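Local atomic coordinates of nucleoporin NUP82 (Chaetomium thermophilum, PDB entry 5CWW), a protein that probably serves as a structural component of the nuclear pore complex and may act as a docking site for nuclear transport factors. Residues P43-T48 / D487-F492; F57-K62 / R118-S123; E253-C258 / A275-D280; E388-Y393 / L431-Q436; Q559-A564 / A580-P585. All blocks are in the same frame, centred on the assembly; numbering follows the deposited sequence. Where two conformers were deposited one is given.

Interaction 1: P43-T48 / D487-F492; sequences PGPRRT and DGWPMF
The indole of Trp489 lies against Gly44 and Pro45, which share one of its faces. Gly44 CA sits 3.7 Å from the centroid of the five-membered ring and 8° off its normal, and Pro45 CD stands 4.1 Å from the centroid of the six-membered ring; both meet CH-pi criteria. Trp489 was deposited in two conformers, so this overlap belongs to one of them and is the less certain part of the contact. The backbone angles of Gly44 suit glycine, since a CB there would press on the carbonyl oxygen before it.

Further along, Met491 SD receives a weak hydrogen bond from Arg46 N at 3.2 Å and touches Pro45 CB at 4.1 Å. The side chains of Arg47 and Met491 pass one another heading opposite ways, with Arg47 NH2 4.0 Å from Met491 CB. The arginine is extended from CG to NE, and its guanidinium holds Phe492 O end-on, with NH1 at 2.9 Å and NH2 at 3.2 Å from that single oxygen. The oxygen lies only 3° out of the guanidinium plane.

Arg47 NH2 also forms a salt bridge with Asp391 OD2, which in turn accepts Phe492 N. The loop before strand 49-52 is thus tied to the first strand of the 491-554 sheet. A cation divided between a carbonyl and a carboxylate suggests that the charge of Arg47 is probably offset in part by Asp391.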
# COMPACT_ATOMS: atom_id res chain seq x y z
N PRO B 43 -16.25 -0.58 -9.77
CA PRO B 43 -15.56 -0.97 -8.54
C PRO B 43 -14.21 -0.29 -8.34
O PRO B 43 -13.40 -0.25 -9.26
CB PRO B 43 -15.38 -2.48 -8.70
CG PRO B 43 -15.38 -2.71 -10.17
CD PRO B 43 -16.33 -1.70 -10.73
N GLY B 44 -13.99 0.24 -7.14
CA GLY B 44 -12.74 0.90 -6.80
C GLY B 44 -12.95 1.97 -5.74
O GLY B 44 -14.08 2.36 -5.47
N PRO B 45 -11.85 2.45 -5.14
CA PRO B 45 -11.93 3.50 -4.13
C PRO B 45 -12.34 4.85 -4.72
O PRO B 45 -12.16 5.07 -5.92
CB PRO B 45 -10.51 3.56 -3.57
CG PRO B 45 -9.65 3.04 -4.66
CD PRO B 45 -10.46 2.01 -5.38
N ARG B 46 -12.87 5.73 -3.88
CA ARG B 46 -13.30 7.05 -4.31
C ARG B 46 -12.81 8.12 -3.34
O ARG B 46 -13.55 8.55 -2.45
CB ARG B 46 -14.82 7.12 -4.44
CG ARG B 46 -15.33 8.43 -5.03
CD ARG B 46 -16.84 8.52 -5.03
NE ARG B 46 -17.30 9.76 -5.66
CZ ARG B 46 -18.38 10.46 -5.29
NH1 ARG B 46 -19.13 10.06 -4.27
NH2 ARG B 46 -18.70 11.57 -5.94
N ARG B 47 -11.57 8.55 -3.52
CA ARG B 47 -10.99 9.65 -2.75
C ARG B 47 -11.10 10.94 -3.56
O ARG B 47 -10.10 11.56 -3.90
CB ARG B 47 -9.54 9.35 -2.39
CG ARG B 47 -9.36 8.09 -1.57
CD ARG B 47 -7.96 7.97 -0.99
NE ARG B 47 -7.82 6.77 -0.18
CZ ARG B 47 -8.26 6.65 1.07
NH1 ARG B 47 -8.87 7.67 1.67
NH2 ARG B 47 -8.09 5.51 1.73
N THR B 48 -12.34 11.33 -3.85
CA THR B 48 -12.60 12.41 -4.79
C THR B 48 -12.59 13.80 -4.13
O THR B 48 -12.89 14.80 -4.79
CB THR B 48 -13.95 12.20 -5.49
OG1 THR B 48 -14.93 11.80 -4.52
CG2 THR B 48 -13.82 11.11 -6.55
N ASP B 487 -18.78 -6.31 -3.62
CA ASP B 487 -17.62 -5.68 -4.24
C ASP B 487 -17.40 -4.27 -3.70
O ASP B 487 -16.90 -3.40 -4.41
CB ASP B 487 -17.79 -5.65 -5.76
CG ASP B 487 -19.02 -4.88 -6.20
OD1 ASP B 487 -19.92 -4.67 -5.35
OD2 ASP B 487 -19.10 -4.51 -7.39
N GLY B 488 -17.78 -4.05 -2.45
CA GLY B 488 -17.67 -2.73 -1.85
C GLY B 488 -16.23 -2.37 -1.52
O GLY B 488 -15.42 -3.23 -1.16
N TRP B 489 -15.92 -1.08 -1.65
CA TRP B 489 -14.59 -0.57 -1.36
C TRP B 489 -14.64 0.47 -0.25
O TRP B 489 -14.64 1.67 -0.51
CB TRP B 489 -13.96 0.05 -2.62
CG TRP B 489 -13.25 -0.95 -3.48
CD1 TRP B 489 -13.81 -1.77 -4.41
CD2 TRP B 489 -11.85 -1.21 -3.50
NE1 TRP B 489 -12.84 -2.54 -5.01
CE2 TRP B 489 -11.62 -2.22 -4.46
CE3 TRP B 489 -10.76 -0.70 -2.78
CZ2 TRP B 489 -10.35 -2.72 -4.73
CZ3 TRP B 489 -9.50 -1.21 -3.05
CH2 TRP B 489 -9.30 -2.20 -4.02
N PRO B 490 -14.70 0.01 1.01
CA PRO B 490 -14.67 0.96 2.13
C PRO B 490 -13.28 1.58 2.28
O PRO B 490 -12.30 0.93 1.92
CB PRO B 490 -15.05 0.09 3.33
CG PRO B 490 -14.63 -1.29 2.95
CD PRO B 490 -14.83 -1.39 1.46
N MET B 491 -13.21 2.80 2.80
CA MET B 491 -11.95 3.54 2.86
C MET B 491 -11.66 4.12 4.24
O MET B 491 -12.58 4.55 4.94
CB MET B 491 -11.98 4.69 1.84
CG MET B 491 -12.21 4.25 0.40
SD MET B 491 -12.57 5.65 -0.67
CE MET B 491 -14.27 5.99 -0.21
N PHE B 492 -10.39 4.14 4.61
CA PHE B 492 -9.95 4.85 5.81
C PHE B 492 -9.72 6.33 5.49
O PHE B 492 -9.37 6.69 4.36
CB PHE B 492 -8.65 4.25 6.36
CG PHE B 492 -8.84 3.02 7.20
CD1 PHE B 492 -9.77 3.00 8.23
CD2 PHE B 492 -8.08 1.89 6.97
CE1 PHE B 492 -9.94 1.87 9.01
CE2 PHE B 492 -8.24 0.76 7.75
CZ PHE B 492 -9.17 0.75 8.78

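Interaction 2: F57-K62 / R118-S123; sequences FVACGK and RQLVMS
Ala59 N lies 3.8 Å from Leu120 CD1 but donates its hydrogen bond to Thr48 O, so that amide is satisfied by the residue just before strand 49-52. Between 57-62 and 118-123 themselves there is no hydrogen bond; the contact is made by van der Waals packing. Leu120 CD1 approaches the backbone of strand 57-60, coming within 3.3 Å of Phe57 O and 3.9 Å of Ala59 CB.

The two strands run nearly antiparallel, at 162°, but their axes stay 8.1 Å apart, too far for backbone pairing. They belong to successive four-stranded sheets, blades of a beta-propeller, and meet face against face through side chains. Strand 119-122 is an outermost strand of its sheet and opens with a classic beta bulge, in which Arg118 and Gln119 both face Leu132.

At the other end, Met122 bends at chi2 and chi3 (64° and 63°), and its terminal CE comes 3.6 Å from Phe57 CE1 and 3.7 Å from Phe57 CD1. The two side chains cross at about a right angle, with the methyl oblique to the phenyl ring. Trp66 stacks on that same ring, while Ile64 and Val131 touch Leu120.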
# COMPACT_ATOMS: atom_id res chain seq x y z
N PHE B 57 -10.78 20.45 -2.99
CA PHE B 57 -10.74 20.09 -4.41
C PHE B 57 -11.64 18.87 -4.61
O PHE B 57 -11.41 17.82 -4.01
CB PHE B 57 -9.31 19.79 -4.86
CG PHE B 57 -8.37 20.94 -4.67
CD1 PHE B 57 -7.82 21.21 -3.43
CD2 PHE B 57 -8.04 21.76 -5.74
CE1 PHE B 57 -6.95 22.27 -3.26
CE2 PHE B 57 -7.17 22.82 -5.58
CZ PHE B 57 -6.63 23.08 -4.33
N VAL B 58 -12.66 19.03 -5.44
CA VAL B 58 -13.69 18.01 -5.61
C VAL B 58 -13.71 17.46 -7.03
O VAL B 58 -14.09 18.16 -7.97
CB VAL B 58 -15.09 18.56 -5.27
CG1 VAL B 58 -16.13 17.45 -5.32
CG2 VAL B 58 -15.07 19.22 -3.89
N ALA B 59 -13.30 16.21 -7.18
CA ALA B 59 -13.29 15.56 -8.48
C ALA B 59 -14.71 15.19 -8.90
O ALA B 59 -15.42 14.51 -8.16
CB ALA B 59 -12.40 14.33 -8.46
N CYS B 60 -15.11 15.66 -10.08
CA CYS B 60 -16.40 15.30 -10.66
C CYS B 60 -16.21 14.94 -12.12
O CYS B 60 -16.24 15.81 -12.99
CB CYS B 60 -17.39 16.46 -10.50
SG CYS B 60 -17.71 16.89 -8.77
N GLY B 61 -16.00 13.66 -12.39
CA GLY B 61 -15.73 13.20 -13.74
C GLY B 61 -14.30 13.51 -14.13
O GLY B 61 -13.36 13.05 -13.48
N LYS B 62 -14.13 14.29 -15.19
CA LYS B 62 -12.80 14.62 -15.70
C LYS B 62 -12.35 16.03 -15.30
O LYS B 62 -11.40 16.56 -15.87
CB LYS B 62 -12.78 14.50 -17.23
CG LYS B 62 -13.06 13.10 -17.75
CD LYS B 62 -12.98 13.05 -19.26
CE LYS B 62 -13.17 11.64 -19.79
NZ LYS B 62 -14.49 11.07 -19.43
N ARG B 118 -10.46 9.07 -9.79
CA ARG B 118 -10.75 8.13 -8.71
C ARG B 118 -10.20 8.63 -7.38
O ARG B 118 -10.83 8.45 -6.34
CB ARG B 118 -10.16 6.75 -9.03
CG ARG B 118 -10.82 6.05 -10.21
CD ARG B 118 -12.18 5.50 -9.85
NE ARG B 118 -12.82 4.83 -10.98
CZ ARG B 118 -12.57 3.58 -11.35
NH1 ARG B 118 -11.69 2.85 -10.68
NH2 ARG B 118 -13.20 3.06 -12.39
N GLN B 119 -9.03 9.25 -7.42
CA GLN B 119 -8.36 9.69 -6.20
C GLN B 119 -7.66 11.04 -6.37
O GLN B 119 -7.06 11.31 -7.41
CB GLN B 119 -7.33 8.65 -5.75
CG GLN B 119 -7.86 7.23 -5.63
CD GLN B 119 -6.89 6.32 -4.90
OE1 GLN B 119 -6.41 6.65 -3.81
NE2 GLN B 119 -6.58 5.17 -5.50
N LEU B 120 -7.75 11.86 -5.33
CA LEU B 120 -6.97 13.08 -5.20
C LEU B 120 -6.13 12.98 -3.93
O LEU B 120 -6.67 12.74 -2.85
CB LEU B 120 -7.87 14.31 -5.14
CG LEU B 120 -8.85 14.52 -6.29
CD1 LEU B 120 -9.75 15.71 -6.01
CD2 LEU B 120 -8.10 14.70 -7.60
N VAL B 121 -4.82 13.17 -4.06
CA VAL B 121 -3.93 13.09 -2.90
C VAL B 121 -3.08 14.35 -2.78
O VAL B 121 -2.19 14.59 -3.58
CB VAL B 121 -3.00 11.86 -2.98
CG1 VAL B 121 -2.27 11.68 -1.66
CG2 VAL B 121 -3.79 10.61 -3.33
N MET B 122 -3.38 15.13 -1.75
CA MET B 122 -2.66 16.37 -1.47
C MET B 122 -1.25 16.05 -0.99
O MET B 122 -1.04 15.11 -0.22
CB MET B 122 -3.40 17.19 -0.41
CG MET B 122 -2.86 18.59 -0.20
SD MET B 122 -3.02 19.66 -1.65
CE MET B 122 -4.80 19.74 -1.82
N SER B 123 -0.28 16.86 -1.42
CA SER B 123 1.10 16.68 -0.99
C SER B 123 1.29 17.31 0.39
O SER B 123 0.44 18.09 0.82
CB SER B 123 2.07 17.30 -2.01
OG SER B 123 1.98 18.71 -2.01

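Interaction 3: E253-C258 / A275-D280; sequences EVAAAC and AMTSGD
Glu253 runs past Thr277, its CG anti to the backbone N (chi1 -176°) and the chain extended beyond. CB lies 3.6 Å from Thr277 OG1, CG 3.8 Å and CD 3.6 Å from the same hydroxyl, before OE2 closes to 2.6 Å. That last approach is a hydrogen bond donated by the threonine, and OE2 takes it on its anti lone pair. Thr277 CG2 also lies 3.6 Å from Ala255 CB.

The backbones grip the same pair again: Thr277 N donates to Glu253 O with an N-H...O angle of 160°. Next to it, Ala275 O accepts from two consecutive amides, Ala255 N at 2.7 Å and Ala256 N at 3.2 Å. Both residues facing one partner define a classic beta bulge, and Ala275 N returns a bond to Ala256 O. Val254 and Met276 form a non-hydrogen-bonded pair whose side chains diverge, though Val254 CG2 still reaches Met276 SD at 3.7 Å.

A type I turn runs from Met276 to Gly279. Strand 254-258 is an outermost strand of its propeller blade, beside 272-276; Val254 also meets Val193 of strand 189-194, and Ala275 meets Leu389 and Ile392 of strand 389-395, so the pair lies between neighbouring blades.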
# COMPACT_ATOMS: atom_id res chain seq x y z
N GLU B 253 -2.06 -9.29 -5.17
CA GLU B 253 -2.83 -8.19 -5.72
C GLU B 253 -2.99 -7.13 -4.62
O GLU B 253 -3.61 -7.39 -3.60
CB GLU B 253 -4.20 -8.66 -6.21
CG GLU B 253 -5.02 -7.56 -6.88
CD GLU B 253 -6.43 -8.01 -7.22
OE1 GLU B 253 -6.78 -8.04 -8.41
OE2 GLU B 253 -7.19 -8.32 -6.28
N VAL B 254 -2.42 -5.95 -4.84
CA VAL B 254 -2.43 -4.91 -3.82
C VAL B 254 -3.79 -4.23 -3.73
O VAL B 254 -4.38 -3.85 -4.74
CB VAL B 254 -1.36 -3.84 -4.10
CG1 VAL B 254 -1.34 -2.78 -3.00
CG2 VAL B 254 0.02 -4.48 -4.23
N ALA B 255 -4.27 -4.09 -2.49
CA ALA B 255 -5.51 -3.35 -2.22
C ALA B 255 -5.19 -1.90 -1.89
O ALA B 255 -5.87 -0.99 -2.37
CB ALA B 255 -6.27 -4.00 -1.08
N ALA B 256 -4.17 -1.69 -1.07
CA ALA B 256 -3.76 -0.34 -0.70
C ALA B 256 -2.41 -0.34 -0.01
O ALA B 256 -1.95 -1.37 0.49
CB ALA B 256 -4.80 0.31 0.20
N ALA B 257 -1.77 0.82 0.02
CA ALA B 257 -0.50 1.00 0.69
C ALA B 257 -0.47 2.35 1.38
O ALA B 257 -1.14 3.29 0.95
CB ALA B 257 0.65 0.89 -0.29
N CYS B 258 0.30 2.45 2.46
CA CYS B 258 0.43 3.71 3.17
C CYS B 258 1.75 3.80 3.91
O CYS B 258 2.38 2.78 4.21
CB CYS B 258 -0.74 3.88 4.15
SG CYS B 258 -0.72 2.69 5.51
N ALA B 275 -1.34 -3.74 1.98
CA ALA B 275 -2.41 -4.70 2.20
C ALA B 275 -2.87 -5.28 0.88
O ALA B 275 -3.23 -4.55 -0.04
CB ALA B 275 -3.57 -4.06 2.94
N MET B 276 -2.86 -6.61 0.79
CA MET B 276 -3.29 -7.34 -0.39
C MET B 276 -4.76 -7.70 -0.27
O MET B 276 -5.27 -7.90 0.84
CB MET B 276 -2.46 -8.60 -0.58
CG MET B 276 -0.96 -8.38 -0.51
SD MET B 276 -0.33 -7.36 -1.86
CE MET B 276 1.41 -7.31 -1.46
N THR B 277 -5.46 -7.80 -1.40
CA THR B 277 -6.86 -8.20 -1.39
C THR B 277 -7.00 -9.64 -0.92
O THR B 277 -8.08 -10.07 -0.52
CB THR B 277 -7.50 -8.06 -2.79
OG1 THR B 277 -6.77 -8.84 -3.74
CG2 THR B 277 -7.52 -6.61 -3.23
N SER B 278 -5.91 -10.39 -0.95
CA SER B 278 -5.92 -11.77 -0.47
C SER B 278 -6.04 -11.83 1.05
O SER B 278 -6.38 -12.87 1.61
CB SER B 278 -4.65 -12.50 -0.92
OG SER B 278 -3.51 -11.94 -0.30
N GLY B 279 -5.75 -10.71 1.71
CA GLY B 279 -5.83 -10.62 3.16
C GLY B 279 -4.48 -10.47 3.85
O GLY B 279 -4.42 -10.28 5.06
N ASP B 280 -3.41 -10.55 3.08
CA ASP B 280 -2.06 -10.48 3.63
C ASP B 280 -1.57 -9.05 3.78
O ASP B 280 -2.01 -8.15 3.06
CB ASP B 280 -1.08 -11.28 2.77
CG ASP B 280 -1.38 -12.77 2.76
OD1 ASP B 280 -1.98 -13.26 3.74
OD2 ASP B 280 -1.00 -13.45 1.79

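Interaction 4: E388-Y393 / L431-Q436; sequences ELKDIY and LSTSGQ
Thr433 OG1 carries the tightest polar cluster, donating to Glu388 OE1 and accepting from Lys390 NZ, each at 2.7 Å. Glu388 OE1 is met from above its carboxylate plane, 44° out of it. In Lys390 the bend at chi4 (62°) brings NZ to the hydroxyl, and CG passes 3.4 Å from Thr433 OG1. The hydroxyl bridges the ammonium and the carboxylate, which may ease both charges. Lys390 NZ has further partners in Gly488 O and, by a cation-pi contact in the conformer described, the Trp489 ring. Thr433 N completes the grip by bonding to Glu388 O.

The backbone beside it is also firmly bonded. Leu431 O receives Lys390 N at 2.7 Å and Asp391 N at 3.2 Å, while Leu431 N bonds back to Asp391 O. Asp391 CB and Leu431 CB rest 3.9 Å apart on one face of the sheet.

Other parts are looser. Glu388, at the start of the contact, is its one touching residue that is not buried, and the direct salt bridge from Lys390 NZ to Glu388 OE1 is long, at 3.8 Å. Leu389 CD2 only grazes Ser432 OG at 4.0 Å; that hydroxyl bonds instead to Glu386 O.

Lys390 and Asp391 both facing Leu431 make a classic beta bulge, here between antiparallel strands 389-395 and 427-432 at the margin of a propeller blade.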
# COMPACT_ATOMS: atom_id res chain seq x y z
N GLU B 388 -10.66 -10.75 3.09
CA GLU B 388 -10.34 -9.87 1.97
C GLU B 388 -10.20 -8.41 2.42
O GLU B 388 -11.14 -7.85 2.98
CB GLU B 388 -11.41 -9.99 0.89
CG GLU B 388 -11.21 -9.08 -0.31
CD GLU B 388 -12.25 -9.32 -1.39
OE1 GLU B 388 -13.46 -9.24 -1.08
OE2 GLU B 388 -11.86 -9.60 -2.54
N LEU B 389 -9.04 -7.82 2.17
CA LEU B 389 -8.76 -6.45 2.62
C LEU B 389 -9.00 -5.44 1.51
O LEU B 389 -8.82 -5.73 0.32
CB LEU B 389 -7.32 -6.33 3.12
CG LEU B 389 -6.99 -7.06 4.43
CD1 LEU B 389 -5.52 -6.90 4.75
CD2 LEU B 389 -7.84 -6.53 5.58
N LYS B 390 -9.39 -4.23 1.91
CA LYS B 390 -9.66 -3.16 0.96
C LYS B 390 -8.92 -1.87 1.31
O LYS B 390 -8.75 -1.00 0.46
CB LYS B 390 -11.17 -2.90 0.88
CG LYS B 390 -11.93 -3.99 0.14
CD LYS B 390 -11.63 -3.96 -1.36
CE LYS B 390 -11.99 -5.27 -2.05
NZ LYS B 390 -13.44 -5.56 -1.97
N ASP B 391 -8.49 -1.74 2.56
CA ASP B 391 -7.69 -0.58 2.95
C ASP B 391 -6.80 -0.89 4.14
O ASP B 391 -7.03 -1.84 4.88
CB ASP B 391 -8.59 0.61 3.27
CG ASP B 391 -7.91 1.94 3.01
OD1 ASP B 391 -6.67 1.96 2.80
OD2 ASP B 391 -8.60 2.98 3.03
N ILE B 392 -5.77 -0.07 4.31
CA ILE B 392 -4.86 -0.18 5.43
C ILE B 392 -4.53 1.22 5.93
O ILE B 392 -4.35 2.15 5.14
CB ILE B 392 -3.57 -0.94 5.05
CG1 ILE B 392 -2.65 -1.07 6.26
CG2 ILE B 392 -2.86 -0.25 3.88
CD1 ILE B 392 -1.49 -2.03 6.06
N TYR B 393 -4.46 1.37 7.25
CA TYR B 393 -4.16 2.65 7.87
C TYR B 393 -3.28 2.43 9.09
O TYR B 393 -3.67 1.73 10.02
CB TYR B 393 -5.46 3.36 8.27
CG TYR B 393 -5.24 4.62 9.07
CD1 TYR B 393 -4.74 5.77 8.47
CD2 TYR B 393 -5.54 4.67 10.42
CE1 TYR B 393 -4.54 6.93 9.20
CE2 TYR B 393 -5.35 5.82 11.16
CZ TYR B 393 -4.85 6.95 10.55
OH TYR B 393 -4.66 8.09 11.28
N LEU B 431 -8.95 -2.77 6.99
CA LEU B 431 -10.35 -2.65 6.60
C LEU B 431 -10.72 -3.71 5.56
O LEU B 431 -10.13 -3.76 4.48
CB LEU B 431 -10.62 -1.24 6.06
CG LEU B 431 -12.04 -0.81 5.73
CD1 LEU B 431 -13.01 -1.08 6.87
CD2 LEU B 431 -12.02 0.68 5.40
N SER B 432 -11.68 -4.56 5.91
CA SER B 432 -12.12 -5.64 5.04
C SER B 432 -13.26 -5.18 4.12
O SER B 432 -13.90 -4.17 4.38
CB SER B 432 -12.58 -6.84 5.86
OG SER B 432 -11.60 -7.23 6.80
N THR B 433 -13.50 -5.95 3.06
CA THR B 433 -14.61 -5.69 2.15
C THR B 433 -15.93 -5.56 2.91
O THR B 433 -16.76 -4.72 2.58
CB THR B 433 -14.76 -6.83 1.11
OG1 THR B 433 -13.53 -6.97 0.38
CG2 THR B 433 -15.90 -6.54 0.14
N SER B 434 -16.09 -6.38 3.94
CA SER B 434 -17.33 -6.41 4.72
C SER B 434 -17.49 -5.16 5.57
O SER B 434 -18.56 -4.92 6.13
CB SER B 434 -17.36 -7.64 5.62
OG SER B 434 -16.39 -7.54 6.64
N GLY B 435 -16.43 -4.36 5.67
CA GLY B 435 -16.42 -3.20 6.53
C GLY B 435 -15.86 -3.53 7.90
O GLY B 435 -15.81 -2.67 8.78
N GLN B 436 -15.45 -4.78 8.09
CA GLN B 436 -14.79 -5.19 9.32
C GLN B 436 -13.50 -4.42 9.50
O GLN B 436 -12.72 -4.26 8.56
CB GLN B 436 -14.51 -6.70 9.30
CG GLN B 436 -13.76 -7.22 10.53
CD GLN B 436 -13.08 -8.56 10.28
OE1 GLN B 436 -11.96 -8.61 9.75
NE2 GLN B 436 -13.75 -9.64 10.65

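Interaction 5: Q559-A564 / A580-P585; sequences QSPLAA and ATQTDP
Ala563 N meets Ala580 O between the loop 559-564 and the end of strand 576-580, at the last group of strands of the propeller, 566-570, 576-580 and 585-589. The segment 559-564 leads into the first of these, and 580-585 links the second to the third through an ST turn (Thr583 N to Thr581 OG1) that is also an ST motif (Asp584 N to Thr581 OG1, 2.8 Å).

Two hydrogen bonds cross the contact. Ala563 N donates to Ala580 O at 3.0 Å, with an N-H...O angle of 166° and the donor in the carbonyl plane. The other is weak, from Gln582 N to Ser560 OG at 3.4 Å. The serine oxygen is placed for it by a chi1 of 157°, anti to the backbone N. Ala580 O also receives Leu562 CA in a C-H...O contact at 3.4 Å and a weak bond from Arg46 NH1.

The remaining contacts are van der Waals. Gln582 bends at chi2 (-73°) and crosses Pro561 obliquely, its CD 4.2 Å from Pro561 CD, while its CG rests against Ser560 OG. Ala563 CB and Ala580 CB touch loosely and also meet Ile49. Leu562 and Thr581 run alongside each other in the same direction, and their methyls CD2 and CG2 come to 3.8 Å.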
# COMPACT_ATOMS: atom_id res chain seq x y z
N GLN B 559 -27.48 3.50 -3.64
CA GLN B 559 -26.23 2.76 -3.81
C GLN B 559 -25.07 3.68 -4.20
O GLN B 559 -23.97 3.21 -4.47
CB GLN B 559 -26.41 1.67 -4.87
CG GLN B 559 -27.47 0.64 -4.51
CD GLN B 559 -27.66 -0.41 -5.60
OE1 GLN B 559 -27.43 -0.14 -6.78
NE2 GLN B 559 -28.08 -1.60 -5.20
N SER B 560 -25.34 4.98 -4.24
CA SER B 560 -24.33 5.96 -4.60
C SER B 560 -23.11 5.88 -3.68
O SER B 560 -23.25 5.93 -2.46
CB SER B 560 -24.91 7.37 -4.55
OG SER B 560 -23.89 8.34 -4.38
N PRO B 561 -21.91 5.75 -4.26
CA PRO B 561 -20.72 5.71 -3.40
C PRO B 561 -20.42 7.08 -2.80
O PRO B 561 -20.72 8.10 -3.43
CB PRO B 561 -19.61 5.27 -4.35
CG PRO B 561 -20.05 5.77 -5.68
CD PRO B 561 -21.55 5.67 -5.69
N LEU B 562 -19.83 7.10 -1.61
CA LEU B 562 -19.49 8.34 -0.94
C LEU B 562 -18.02 8.66 -1.10
O LEU B 562 -17.17 7.76 -1.03
CB LEU B 562 -19.86 8.27 0.54
CG LEU B 562 -21.31 7.91 0.87
CD1 LEU B 562 -21.51 7.85 2.38
CD2 LEU B 562 -22.28 8.90 0.24
N ALA B 563 -17.71 9.93 -1.33
CA ALA B 563 -16.33 10.38 -1.33
C ALA B 563 -15.73 10.13 0.05
O ALA B 563 -16.38 10.36 1.07
CB ALA B 563 -16.25 11.85 -1.69
N ALA B 564 -14.49 9.65 0.08
CA ALA B 564 -13.80 9.38 1.33
C ALA B 564 -13.86 10.59 2.24
O ALA B 564 -13.58 11.71 1.81
CB ALA B 564 -12.36 8.98 1.06
N ALA B 580 -19.41 13.42 0.19
CA ALA B 580 -20.31 13.80 -0.89
C ALA B 580 -20.89 12.58 -1.60
O ALA B 580 -20.23 11.55 -1.72
CB ALA B 580 -19.59 14.68 -1.90
N THR B 581 -22.12 12.72 -2.06
CA THR B 581 -22.73 11.75 -2.95
C THR B 581 -22.35 12.13 -4.38
O THR B 581 -21.51 13.00 -4.59
CB THR B 581 -24.26 11.70 -2.80
OG1 THR B 581 -24.82 12.97 -3.17
CG2 THR B 581 -24.65 11.37 -1.37
N GLN B 582 -22.97 11.49 -5.36
CA GLN B 582 -22.72 11.81 -6.76
C GLN B 582 -23.18 13.22 -7.09
O GLN B 582 -22.70 13.82 -8.05
CB GLN B 582 -23.43 10.81 -7.68
CG GLN B 582 -22.99 9.36 -7.50
CD GLN B 582 -21.61 9.10 -8.08
OE1 GLN B 582 -20.60 9.58 -7.56
NE2 GLN B 582 -21.56 8.32 -9.15
N THR B 583 -24.08 13.76 -6.27
CA THR B 583 -24.73 15.03 -6.57
C THR B 583 -24.67 16.04 -5.41
O THR B 583 -24.50 17.23 -5.64
CB THR B 583 -26.21 14.82 -6.93
OG1 THR B 583 -26.92 14.32 -5.79
CG2 THR B 583 -26.34 13.83 -8.08
N ASP B 584 -24.80 15.55 -4.18
CA ASP B 584 -24.95 16.42 -3.02
C ASP B 584 -23.80 16.28 -2.03
O ASP B 584 -23.12 15.26 -2.00
CB ASP B 584 -26.27 16.12 -2.32
CG ASP B 584 -27.45 16.13 -3.27
OD1 ASP B 584 -27.44 16.93 -4.22
OD2 ASP B 584 -28.38 15.32 -3.06
N PRO B 585 -23.58 17.32 -1.21
CA PRO B 585 -22.51 17.29 -0.20
C PRO B 585 -22.96 16.69 1.12
O PRO B 585 -24.16 16.54 1.37
CB PRO B 585 -22.17 18.77 -0.02
CG PRO B 585 -23.46 19.47 -0.25
CD PRO B 585 -24.22 18.65 -1.26

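The five contacts lie in the N-terminal beta-propeller domain, with interaction 1 touching all the others. Interaction 1 has the widest span, joining the segment before strand 49-52 to the sheet 491-554; along the chain it encloses interactions 2, 3 and 4 and closes before interaction 5. Interactions 3 and 4 bind similar bulged strand pairs in successive sheets, with centres 9 Å apart. The centres of the other four lie 10 to 13 Å from that of interaction 1. Interactions 3 and 5, by contrast, have centres 24 Å apart and do not touch. Residues 43-48, just before the first sheet, touch both the 491-554 sheet and the loops of the final strands, consistent with closing the ring.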